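Local structure of alpha-ketoglutarate-dependent non-heme iron oxygenase EasH (5M0T) at the interface of chains A and B. The protein acts as an alpha-ketoglutarate-dependent non-heme iron(II) oxygenase in the biosynthesis of the ergot alkaloid cycloclavine. Residues are numbered along the deposited sequence; one frame, centred on the assembly and turned at random. Chains: chain A/B, Alpha-ketoglutarate-dependent non-heme iron oxygenase EasH.

Contact 1: the interface of chains A and B. Residues chain A 67, 78, 116, 237-238; chain B 270, 273, 276.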
ATOM      1  N   GLN A  67      -8.958  -7.236 -12.023  1.00 74.22           N
ATOM      2  CA  GLN A  67      -8.176  -8.437 -12.353  1.00 72.72           C
ATOM      3  C   GLN A  67      -8.916  -9.313 -13.374  1.00 70.33           C
ATOM      4  O   GLN A  67      -8.371  -9.646 -14.429  1.00 68.87           O
ATOM      5  CB  GLN A  67      -7.867  -9.277 -11.092  1.00 73.22           C
ATOM      6  CG  GLN A  67      -6.617  -8.882 -10.331  1.00 74.92           C
ATOM      7  CD  GLN A  67      -6.733  -7.575  -9.576  1.00 77.47           C
ATOM      8  OE1 GLN A  67      -7.774  -6.913  -9.568  1.00 77.97           O
ATOM      9  NE2 GLN A  67      -5.640  -7.195  -8.919  1.00 80.19           N
ATOM     10  N   SER A  78      -0.333 -17.180  -9.370  1.00 55.02           N
ATOM     11  CA  SER A  78       0.257 -16.017  -8.726  1.00 53.61           C
ATOM     12  C   SER A  78       0.728 -16.381  -7.305  1.00 55.45           C
ATOM     13  O   SER A  78       0.784 -17.543  -6.969  1.00 58.92           O
ATOM     14  CB  SER A  78      -0.747 -14.874  -8.754  1.00 51.96           C
ATOM     15  OG  SER A  78      -1.060 -14.554 -10.095  1.00 53.51           O
ATOM     16  N   THR A 116       2.819  -7.964  -7.640  1.00 40.72           N
ATOM     17  CA  THR A 116       2.278  -9.207  -8.178  1.00 43.11           C
ATOM     18  C   THR A 116       3.259  -9.872  -9.121  1.00 41.66           C
ATOM     19  O   THR A 116       4.027  -9.212  -9.798  1.00 43.01           O
ATOM     20  CB  THR A 116       0.896  -9.005  -8.891  1.00 45.70           C
ATOM     21  OG1 THR A 116       0.426 -10.246  -9.451  1.00 50.35           O
ATOM     22  CG2 THR A 116       0.967  -7.956  -9.997  1.00 43.73           C
ATOM     23  N   VAL A 237      -0.795  -5.916  -4.779  1.00 38.14           N
ATOM     24  CA  VAL A 237      -1.907  -6.740  -5.238  1.00 41.80           C
ATOM     25  C   VAL A 237      -1.928  -8.100  -4.510  1.00 45.09           C
ATOM     26  O   VAL A 237      -3.006  -8.605  -4.181  1.00 49.87           O
ATOM     27  CB  VAL A 237      -1.873  -6.917  -6.769  1.00 40.22           C
ATOM     28  CG1 VAL A 237      -2.869  -7.972  -7.225  1.00 42.25           C
ATOM     29  CG2 VAL A 237      -2.164  -5.588  -7.454  1.00 38.78           C
ATOM     30  N   GLU A 238      -0.746  -8.665  -4.249  1.00 44.71           N
ATOM     31  CA  GLU A 238      -0.611  -9.943  -3.546  1.00 47.57           C
ATOM     32  C   GLU A 238      -0.275  -9.753  -2.078  1.00 46.65           C
ATOM     33  O   GLU A 238       0.702  -9.080  -1.753  1.00 45.55           O
ATOM     34  CB  GLU A 238       0.468 -10.782  -4.200  1.00 52.85           C
ATOM     35  CG  GLU A 238       0.081 -11.263  -5.592  1.00 55.35           C
ATOM     36  CD  GLU A 238       1.208 -11.977  -6.300  1.00 65.23           C
ATOM     37  OE1 GLU A 238       2.261 -12.257  -5.664  1.00 84.86           O
ATOM     38  OE2 GLU A 238       1.053 -12.243  -7.515  1.00 62.31           O
TER
ATOM     39  N   ASP B 270      -9.367  -5.445  -7.221  1.00 42.32           N
ATOM     40  CA  ASP B 270      -9.121  -6.213  -6.007  1.00 44.17           C
ATOM     41  C   ASP B 270      -7.632  -6.191  -5.744  1.00 44.39           C
ATOM     42  O   ASP B 270      -6.854  -6.545  -6.617  1.00 46.85           O
ATOM     43  CB  ASP B 270      -9.596  -7.668  -6.139  1.00 45.41           C
ATOM     44  CG  ASP B 270     -11.094  -7.828  -5.909  1.00 45.91           C
ATOM     45  OD1 ASP B 270     -11.801  -6.832  -5.623  1.00 47.63           O
ATOM     46  OD2 ASP B 270     -11.555  -8.981  -5.991  1.00 47.71           O
ATOM     47  N   THR B 273      -4.620  -9.743  -2.289  1.00 37.80           N
ATOM     48  CA  THR B 273      -5.241 -10.979  -2.696  1.00 39.24           C
ATOM     49  C   THR B 273      -4.339 -12.187  -2.443  1.00 41.22           C
ATOM     50  O   THR B 273      -3.136 -12.039  -2.177  1.00 40.90           O
ATOM     51  CB  THR B 273      -5.525 -10.905  -4.203  1.00 39.08           C
ATOM     52  OG1 THR B 273      -4.285 -10.835  -4.906  1.00 40.28           O
ATOM     53  CG2 THR B 273      -6.364  -9.665  -4.519  1.00 37.47           C
ATOM     54  N   LEU B 276      -4.348 -13.577  -6.765  1.00 48.92           N
ATOM     55  CA  LEU B 276      -5.225 -12.611  -7.435  1.00 50.35           C
ATOM     56  C   LEU B 276      -6.743 -12.769  -7.148  1.00 53.75           C
ATOM     57  O   LEU B 276      -7.548 -11.963  -7.631  1.00 49.38           O
ATOM     58  CB  LEU B 276      -4.976 -12.611  -8.950  1.00 52.78           C
ATOM     59  CG  LEU B 276      -3.527 -12.449  -9.414  1.00 53.48           C
ATOM     60  CD1 LEU B 276      -3.428 -12.669 -10.918  1.00 54.35           C
ATOM     61  CD2 LEU B 276      -3.011 -11.076  -9.018  1.00 51.26           C
TER

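Contact 2: the interface of chains A and B. Residues chain A 235, 238-241, 272; chain B 240-241, 272.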
ATOM      1  N   THR A 235      -0.195  -0.200  -1.892  1.00 35.30           N
ATOM      2  CA  THR A 235      -0.531  -1.527  -1.420  1.00 35.29           C
ATOM      3  C   THR A 235      -0.277  -2.572  -2.517  1.00 35.31           C
ATOM      4  O   THR A 235      -0.680  -2.384  -3.659  1.00 34.30           O
ATOM      5  CB  THR A 235      -2.009  -1.584  -0.973  1.00 37.14           C
ATOM      6  OG1 THR A 235      -2.262  -0.555   0.005  1.00 37.29           O
ATOM      7  CG2 THR A 235      -2.349  -2.939  -0.374  1.00 38.50           C
ATOM      8  N   GLU A 238      -0.746  -8.665  -4.249  1.00 44.71           N
ATOM      9  CA  GLU A 238      -0.611  -9.943  -3.546  1.00 47.57           C
ATOM     10  C   GLU A 238      -0.275  -9.753  -2.078  1.00 46.65           C
ATOM     11  O   GLU A 238       0.702  -9.080  -1.753  1.00 45.55           O
ATOM     12  CB  GLU A 238       0.468 -10.782  -4.200  1.00 52.85           C
ATOM     13  CG  GLU A 238       0.081 -11.263  -5.592  1.00 55.35           C
ATOM     14  CD  GLU A 238       1.208 -11.977  -6.300  1.00 65.23           C
ATOM     15  OE1 GLU A 238       2.261 -12.257  -5.664  1.00 84.86           O
ATOM     16  OE2 GLU A 238       1.053 -12.243  -7.515  1.00 62.31           O
ATOM     17  N   ALA A 239      -1.080 -10.358  -1.205  1.00 45.85           N
ATOM     18  CA  ALA A 239      -0.958 -10.179   0.241  1.00 46.35           C
ATOM     19  C   ALA A 239       0.196 -10.976   0.818  1.00 46.43           C
ATOM     20  O   ALA A 239       0.341 -12.156   0.538  1.00 47.55           O
ATOM     21  CB  ALA A 239      -2.252 -10.572   0.944  1.00 48.09           C
ATOM     22  N   SER A 240       1.000 -10.318   1.639  1.00 47.34           N
ATOM     23  CA  SER A 240       2.146 -10.953   2.293  1.00 47.37           C
ATOM     24  C   SER A 240       1.740 -11.843   3.475  1.00 47.94           C
ATOM     25  O   SER A 240       2.503 -12.730   3.859  1.00 48.30           O
ATOM     26  CB  SER A 240       3.147  -9.892   2.744  1.00 47.14           C
ATOM     27  OG  SER A 240       2.548  -8.981   3.639  1.00 46.16           O
ATOM     28  N   VAL A 241       0.543 -11.627   4.030  1.00 47.55           N
ATOM     29  CA  VAL A 241      -0.003 -12.522   5.067  1.00 49.34           C
ATOM     30  C   VAL A 241      -0.314 -13.948   4.590  1.00 50.17           C
ATOM     31  O   VAL A 241      -0.544 -14.804   5.421  1.00 52.90           O
ATOM     32  CB  VAL A 241      -1.288 -11.978   5.740  1.00 50.74           C
ATOM     33  CG1 VAL A 241      -1.027 -10.643   6.409  1.00 50.86           C
ATOM     34  CG2 VAL A 241      -2.453 -11.891   4.754  1.00 51.19           C
ATOM     35  N   TRP A 272       4.891  -0.000   7.094  1.00 42.26           N
ATOM     36  CA  TRP A 272       4.867  -1.446   7.317  1.00 41.71           C
ATOM     37  C   TRP A 272       5.759  -1.792   8.529  1.00 42.33           C
ATOM     38  O   TRP A 272       6.736  -2.528   8.438  1.00 42.10           O
ATOM     39  CB  TRP A 272       5.271  -2.197   6.047  1.00 40.39           C
ATOM     40  CG  TRP A 272       4.626  -3.526   5.882  1.00 41.72           C
ATOM     41  CD1 TRP A 272       5.247  -4.736   5.810  1.00 42.89           C
ATOM     42  CD2 TRP A 272       3.220  -3.785   5.721  1.00 42.65           C
ATOM     43  NE1 TRP A 272       4.315  -5.738   5.621  1.00 43.45           N
ATOM     44  CE2 TRP A 272       3.067  -5.176   5.551  1.00 42.53           C
ATOM     45  CE3 TRP A 272       2.081  -2.968   5.675  1.00 43.11           C
ATOM     46  CZ2 TRP A 272       1.817  -5.775   5.389  1.00 44.28           C
ATOM     47  CZ3 TRP A 272       0.840  -3.569   5.497  1.00 43.57           C
ATOM     48  CH2 TRP A 272       0.720  -4.957   5.353  1.00 43.79           C
TER
ATOM     49  N   SER B 240       0.261  -5.642   8.889  1.00 45.78           N
ATOM     50  CA  SER B 240      -0.707  -6.670   9.284  1.00 46.85           C
ATOM     51  C   SER B 240      -0.041  -8.037   9.514  1.00 48.95           C
ATOM     52  O   SER B 240      -0.612  -8.881  10.202  1.00 50.79           O
ATOM     53  CB  SER B 240      -1.810  -6.766   8.243  1.00 44.55           C
ATOM     54  OG  SER B 240      -1.279  -7.109   6.986  1.00 45.07           O
ATOM     55  N   VAL B 241       1.161  -8.252   8.963  1.00 48.64           N
ATOM     56  CA  VAL B 241       1.929  -9.478   9.250  1.00 50.11           C
ATOM     57  C   VAL B 241       2.413  -9.612  10.702  1.00 51.15           C
ATOM     58  O   VAL B 241       2.848 -10.675  11.081  1.00 52.62           O
ATOM     59  CB  VAL B 241       3.162  -9.666   8.336  1.00 51.18           C
ATOM     60  CG1 VAL B 241       2.755  -9.765   6.881  1.00 51.84           C
ATOM     61  CG2 VAL B 241       4.211  -8.582   8.565  1.00 50.99           C
ATOM     62  N   TRP B 272      -4.556  -6.837  -2.340  1.00 41.53           N
ATOM     63  CA  TRP B 272      -4.315  -7.645  -1.142  1.00 38.68           C
ATOM     64  C   TRP B 272      -5.038  -9.002  -1.279  1.00 38.03           C
ATOM     65  O   TRP B 272      -5.911  -9.357  -0.505  1.00 37.29           O
ATOM     66  CB  TRP B 272      -4.711  -6.865   0.119  1.00 37.78           C
ATOM     67  CG  TRP B 272      -3.901  -7.200   1.325  1.00 40.28           C
ATOM     68  CD1 TRP B 272      -4.359  -7.721   2.493  1.00 41.57           C
ATOM     69  CD2 TRP B 272      -2.482  -7.011   1.501  1.00 40.33           C
ATOM     70  NE1 TRP B 272      -3.320  -7.888   3.383  1.00 41.88           N
ATOM     71  CE2 TRP B 272      -2.155  -7.479   2.789  1.00 41.64           C
ATOM     72  CE3 TRP B 272      -1.456  -6.535   0.677  1.00 39.76           C
ATOM     73  CZ2 TRP B 272      -0.853  -7.464   3.288  1.00 41.62           C
ATOM     74  CZ3 TRP B 272      -0.152  -6.527   1.174  1.00 41.15           C
ATOM     75  CH2 TRP B 272       0.131  -6.977   2.470  1.00 41.56           C
TER

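Contact 1: the interface of chains A and B
B:Thr273 grips the backbone carbonyl of A:Val237 with two donors. A:Val237 O accepts the amide hydrogen of B:Thr273 N at 2.7 Å, with an angle of 154° at the hydrogen. The hydroxyl B:Thr273 OG1 also gives a hydrogen bond to A:Val237 O, again at 2.7 Å. The two donors come from opposite faces of the carbonyl plane, the hydroxyl well above it and the amide only moderately tilted, and so they clasp the oxygen between them. Threonine suits this place because the torsion that tucks OG1 between its own backbone N and carbonyl carbon (chi1 65°) lets side chain and backbone reach the same acceptor. The N-H to carbonyl hydrogen bond belongs to a parallel beta bridge pairing A:Glu238 with B:Thr273, which extends strand-like pairing across the chains.

At one flank the side-chain amide of A:Gln67, on helix 66-71, meets the backbone of B:Asp270 in strand 269-271. B:Asp270 N gives A:Gln67 OE1 a weak bond of 3.2 Å, bent to 126° at the hydrogen. The carbonyl oxygen B:Asp270 O lies obliquely over the flat amide, 2.7 Å from A:Gln67 NE2, whose N-H points elsewhere. It is also close to A:Gln67 OE1, and both oxygens can only accept, so this part looks strained, perhaps because the amide placement is uncertain.

Apolar packing is carried by B:Leu276, which hides 60 Å² against chain A. Its branched end packs against A:Ser78, A:Thr116 and A:Val237. B:Leu276 CD2 lies 3.6 Å from A:Val237 CG1, the two side chains crossing obliquely, while B:Leu276 CG rests 3.7 Å from A:Ser78 CB. Small, partly polar neighbours suit a bulky leucine tip. A:Thr116 OG1 touches B:Leu276 CD2 at 3.6 Å, and second-shell A:Glu238 probably fixes that hydroxyl: A:Thr116 OG1 donates to the carboxylate oxygen A:Glu238 OE2 at 2.9 Å, meeting it from above the carboxylate plane.

Contact 2: the interface of chains A and B
B:Trp272 lays its indole against A:Ala239, one face of the ring system turned to the alanine backbone and methyl. A:Ala239 CB stands 3.5 Å from the centroid of the five-membered ring of B:Trp272, and A:Ala239 CA lies 3.6 Å from the centroid of its six-membered ring, so CH-pi contacts span both rings. Alanine is apt here, since a short methyl lets the backbone come down close to the flat surface. Over the other face of the same indole, near the rim, the methyl A:Thr235 CG2 lies 3.9 Å from B:Trp272 CE3, its side chain standing at about a right angle to that of the tryptophan. The indole is thus sandwiched between A:Ala239 and A:Thr235.

The two tryptophans approach from opposite directions and meet through their benzo rings. Their planes make an angle of 73°, an edge-to-face arrangement with the six-membered centroids of A:Trp272 and B:Trp272 5.4 Å apart. The nearest carbons are A:Trp272 CH2 and B:Trp272 CH2, separated by 3.6 Å. Tryptophan serves well at such a place because its long, rigid indole can reach across to its twin and still offer a broad face to the partner chain. In the backbone of each Trp272, phi and psi both near 62° lie in the left-handed region, which may help to turn the ring toward the other subunit.

Serine and valine of the short 3-10 helix 240-242 complete the patch. In both chains Ser240 holds its hydroxyl between its own backbone N and carbonyl carbon (chi1 59° in A:Ser240), a setting that directs the small OG toward the partner's tryptophan rim. Valine supplies compact branched bulk beside the indoles: A:Val241 CG1 and B:Val241 CG1, each anti to its carbonyl carbon, face one another across the symmetric interface at 3.9 Å.

About 11 Å separates the C-alpha centres of contact 1 and contact 2, which meet at A:Glu238. From there one chain A segment runs on into the 3-10 helix 240-242 of contact 2, while chain B supplies adjacent residues, B:Thr273 to contact 1 and B:Trp272 to contact 2. The patches thus form a continuous strip: backbone pairing in contact 1 may help set the register, and aromatic packing in contact 2 closes the centre. Contact 1 has a separate twin; contact 2 lies about the two-fold axis, where Trp272, Ser240 and Val241 of both chains meet. Such a pairing could support a dimer in solution, though the structure alone does not show it.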